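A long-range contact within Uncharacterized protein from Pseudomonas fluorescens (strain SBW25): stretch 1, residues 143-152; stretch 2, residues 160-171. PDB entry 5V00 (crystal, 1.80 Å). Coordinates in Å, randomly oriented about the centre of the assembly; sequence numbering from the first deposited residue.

Stretch 1 143-152: QTVLVFSVAD
Stretch 2, residues 160-171: KLGHHDCLQVDG

Two antiparallel strands, 144-149 and 166-170, lie 4.6 Å apart at closest approach, their directions 172° apart, and the contact buries 907 Å² in all. Build both in extended conformation, phi mostly -94 to -138° and psi 111 to 158°, with Val145 opposite Val169 and Val147 opposite Leu167 as hydrogen-bonded pairs (CA to CA 5.0 Å each). Leu146-Gln168 and Phe148-Cys166 are the non-hydrogen-bonded pairs between and beyond them, with CA atoms 4.6 and 4.4 Å apart. Each hydrogen-bonded pair closes one ring with two hydrogen bonds: Val145 N to Val169 O 3.0 Å and Val169 N to Val145 O 2.8 Å; Val147 N to Leu167 O 2.8 Å and Leu167 N to Val147 O 2.9 Å. The narrow pairs bring CA hydrogens against carbonyls, as where Cys166 CA sits 3.2 Å from Val147 O.

Val147 (chi1 t) is one of the three residues covering most surface. Its CB lies 4.3 Å from Leu167 CB, and its CG1 reaches 4.2 Å from CD1 of Leu161 (chi1 m, chi2 t), so one branched side chain meets two leucines. Val145 and Val169, both t, continue this face with CB atoms 4.3 Å apart. The other face carries Leu146 (m, t), whose CD2 packs 3.6 Å from CG of Gln168, and Phe148 (t, chi2 78°), which presents its ring edge to Cys166. The Phe148 and His164 rings are near parallel, at 12°, but slid so far that they barely overlap, with centroids 5.6 Å apart.

Ser149 governs the end of the ladder. Its N donates to Asp165 O at 3.0 Å, while its O accepts from His164 N at 2.8 Å, carrying the bonding into the type II turn Gly162-Asp165. The turn needs His163 at phi/psi -56/118° and His164 at 74/12°; Asp165 N to Gly162 O, 3.1 Å, closes it. The Ser149 side chain (chi1 t) points toward the second stretch: OG lies 3.0 Å from Gly162 O and 3.5 Å from Leu161 O, weak alternatives for one proton, and accepts from Ala151 N at 3.1 Å.

His163, with the largest covered area, seats a chi1 of -82° and chi2 of -93° so that its ring lies with one face over Ala151 C. Asp152 (chi1 m) approaches the ring edge, OD1 2.9 Å from His163 CD2. At the far end a water bridges the stretches, donating to Thr144 OG1 at 3.1 Å and accepting from Gly171 N at 2.8 Å.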

# COMPACT_ATOMS: atom_id res chain seq x y z
N GLN B 143 -3.03 12.58 12.54
CA GLN B 143 -3.54 12.45 11.19
C GLN B 143 -3.47 11.03 10.65
O GLN B 143 -4.38 10.59 9.88
CB GLN B 143 -2.73 13.30 10.22
CG GLN B 143 -2.81 14.77 10.36
CD GLN B 143 -1.66 15.44 9.49
OE1 GLN B 143 -0.67 14.77 8.86
NE2 GLN B 143 -1.77 16.76 9.43
N THR B 144 -2.41 10.31 11.02
CA THR B 144 -2.25 8.91 10.60
C THR B 144 -2.01 8.03 11.82
O THR B 144 -1.23 8.36 12.70
CB THR B 144 -1.05 8.78 9.66
OG1 THR B 144 -1.30 9.58 8.51
CG2 THR B 144 -0.81 7.34 9.23
N VAL B 145 -2.74 6.97 11.89
CA VAL B 145 -2.61 5.97 12.93
C VAL B 145 -2.34 4.63 12.32
O VAL B 145 -3.09 4.18 11.42
CB VAL B 145 -3.85 5.90 13.89
CG1 VAL B 145 -3.58 4.84 14.97
CG2 VAL B 145 -4.14 7.25 14.49
N LEU B 146 -1.34 3.92 12.82
CA LEU B 146 -0.91 2.66 12.27
C LEU B 146 -0.96 1.61 13.39
O LEU B 146 -0.54 1.90 14.56
CB LEU B 146 0.53 2.71 11.70
CG LEU B 146 0.66 3.73 10.58
CD1 LEU B 146 2.14 4.14 10.53
CD2 LEU B 146 0.30 3.03 9.27
N VAL B 147 -1.45 0.44 13.07
CA VAL B 147 -1.53 -0.70 14.00
C VAL B 147 -0.89 -1.89 13.35
O VAL B 147 -1.45 -2.46 12.42
CB VAL B 147 -2.97 -1.04 14.48
CG1 VAL B 147 -2.97 -2.15 15.48
CG2 VAL B 147 -3.65 0.17 15.09
N PHE B 148 0.27 -2.33 13.87
CA PHE B 148 1.05 -3.43 13.28
C PHE B 148 0.99 -4.63 14.19
O PHE B 148 1.42 -4.56 15.35
CB PHE B 148 2.51 -3.00 13.12
CG PHE B 148 3.43 -4.07 12.59
CD1 PHE B 148 3.43 -4.39 11.24
CD2 PHE B 148 4.30 -4.73 13.44
CE1 PHE B 148 4.23 -5.39 10.76
CE2 PHE B 148 5.07 -5.77 13.00
CZ PHE B 148 5.12 -6.05 11.62
N SER B 149 0.41 -5.73 13.72
CA SER B 149 0.20 -6.95 14.49
C SER B 149 1.42 -7.87 14.61
O SER B 149 2.08 -8.11 13.58
CB SER B 149 -0.93 -7.77 13.84
OG SER B 149 -1.05 -9.02 14.47
N VAL B 150 1.66 -8.41 15.82
CA VAL B 150 2.61 -9.49 15.97
C VAL B 150 1.89 -10.69 16.57
O VAL B 150 2.49 -11.44 17.34
CB VAL B 150 3.89 -9.07 16.73
CG1 VAL B 150 4.69 -8.02 15.95
CG2 VAL B 150 3.57 -8.57 18.11
N ALA B 151 0.61 -10.85 16.26
CA ALA B 151 -0.19 -11.95 16.85
C ALA B 151 -1.07 -12.55 15.80
O ALA B 151 -1.31 -11.93 14.73
CB ALA B 151 -1.03 -11.46 18.00
N ASP B 152 -1.60 -13.74 16.10
CA ASP B 152 -2.50 -14.34 15.11
C ASP B 152 -3.76 -13.53 14.84
O ASP B 152 -4.34 -13.59 13.75
CB ASP B 152 -2.93 -15.73 15.57
CG ASP B 152 -1.82 -16.76 15.44
OD1 ASP B 152 -0.83 -16.57 14.75
OD2 ASP B 152 -1.98 -17.80 16.06
N LYS B 160 -9.55 -7.67 11.52
CA LYS B 160 -8.76 -8.65 12.16
C LYS B 160 -7.42 -8.78 11.43
O LYS B 160 -7.34 -9.16 10.25
CB LYS B 160 -9.48 -10.01 12.16
CG LYS B 160 -10.74 -9.99 13.01
CD LYS B 160 -11.34 -11.39 13.04
CE LYS B 160 -12.53 -11.39 14.00
NZ LYS B 160 -13.18 -12.73 14.06
N LEU B 161 -6.35 -8.50 12.15
CA LEU B 161 -5.03 -8.51 11.63
C LEU B 161 -4.27 -9.73 12.10
O LEU B 161 -4.15 -10.00 13.31
CB LEU B 161 -4.28 -7.29 12.12
CG LEU B 161 -4.93 -5.94 11.98
CD1 LEU B 161 -3.97 -4.89 12.51
CD2 LEU B 161 -5.13 -5.70 10.49
N GLY B 162 -3.71 -10.49 11.15
CA GLY B 162 -2.82 -11.55 11.46
C GLY B 162 -1.40 -11.10 11.57
O GLY B 162 -1.12 -9.87 11.58
N HIS B 163 -0.45 -12.06 11.70
CA HIS B 163 0.95 -11.71 11.92
C HIS B 163 1.51 -10.80 10.85
O HIS B 163 1.47 -11.15 9.65
CB HIS B 163 1.90 -12.95 12.01
CG HIS B 163 1.92 -13.60 13.33
ND1 HIS B 163 2.85 -13.27 14.30
CD2 HIS B 163 1.11 -14.53 13.89
CE1 HIS B 163 2.63 -14.01 15.38
NE2 HIS B 163 1.55 -14.74 15.18
N HIS B 164 1.93 -9.62 11.23
CA HIS B 164 2.60 -8.62 10.40
C HIS B 164 1.70 -7.90 9.42
O HIS B 164 2.19 -7.08 8.66
CB HIS B 164 3.83 -9.14 9.69
CG HIS B 164 4.77 -9.85 10.61
ND1 HIS B 164 5.79 -10.66 10.13
CD2 HIS B 164 4.85 -9.86 11.96
CE1 HIS B 164 6.48 -11.12 11.17
NE2 HIS B 164 5.94 -10.65 12.29
N ASP B 165 0.39 -8.09 9.59
CA ASP B 165 -0.58 -7.27 8.89
C ASP B 165 -0.63 -5.90 9.59
O ASP B 165 -0.30 -5.81 10.81
CB ASP B 165 -1.98 -7.91 8.92
CG ASP B 165 -2.11 -9.21 8.13
OD1 ASP B 165 -1.26 -9.50 7.23
OD2 ASP B 165 -3.09 -9.94 8.40
N CYS B 166 -0.99 -4.84 8.87
CA CYS B 166 -1.00 -3.48 9.43
C CYS B 166 -2.23 -2.70 9.01
O CYS B 166 -2.51 -2.63 7.83
CB CYS B 166 0.24 -2.75 8.89
SG CYS B 166 0.57 -1.13 9.55
N LEU B 167 -2.96 -2.12 9.97
CA LEU B 167 -4.07 -1.25 9.70
C LEU B 167 -3.57 0.16 9.71
O LEU B 167 -2.67 0.53 10.51
CB LEU B 167 -5.12 -1.46 10.76
CG LEU B 167 -6.37 -0.63 10.57
CD1 LEU B 167 -7.62 -1.41 10.85
CD2 LEU B 167 -6.31 0.66 11.35
N GLN B 168 -4.06 0.99 8.79
CA GLN B 168 -3.71 2.39 8.68
C GLN B 168 -4.97 3.26 8.60
O GLN B 168 -5.86 2.99 7.77
CB GLN B 168 -2.88 2.67 7.46
CG GLN B 168 -2.50 4.11 7.23
CD GLN B 168 -1.42 4.31 6.14
OE1 GLN B 168 -0.75 3.37 5.73
NE2 GLN B 168 -1.15 5.57 5.82
N VAL B 169 -5.05 4.25 9.48
CA VAL B 169 -6.11 5.26 9.39
C VAL B 169 -5.40 6.48 8.83
O VAL B 169 -4.30 6.92 9.29
CB VAL B 169 -6.73 5.62 10.75
CG1 VAL B 169 -7.79 6.74 10.52
CG2 VAL B 169 -7.22 4.45 11.44
N ASP B 170 -5.97 7.12 7.82
CA ASP B 170 -5.37 8.33 7.19
C ASP B 170 -6.40 9.45 7.18
O ASP B 170 -7.59 9.20 7.23
CB ASP B 170 -5.07 8.14 5.72
CG ASP B 170 -3.76 7.49 5.44
OD1 ASP B 170 -2.74 7.83 6.11
OD2 ASP B 170 -3.78 6.73 4.40
N GLY B 171 -5.90 10.67 7.07
CA GLY B 171 -6.78 11.86 6.96
C GLY B 171 -7.67 12.13 8.12
O GLY B 171 -8.73 12.72 8.01
O HOH W 1 -3.19 11.41 6.82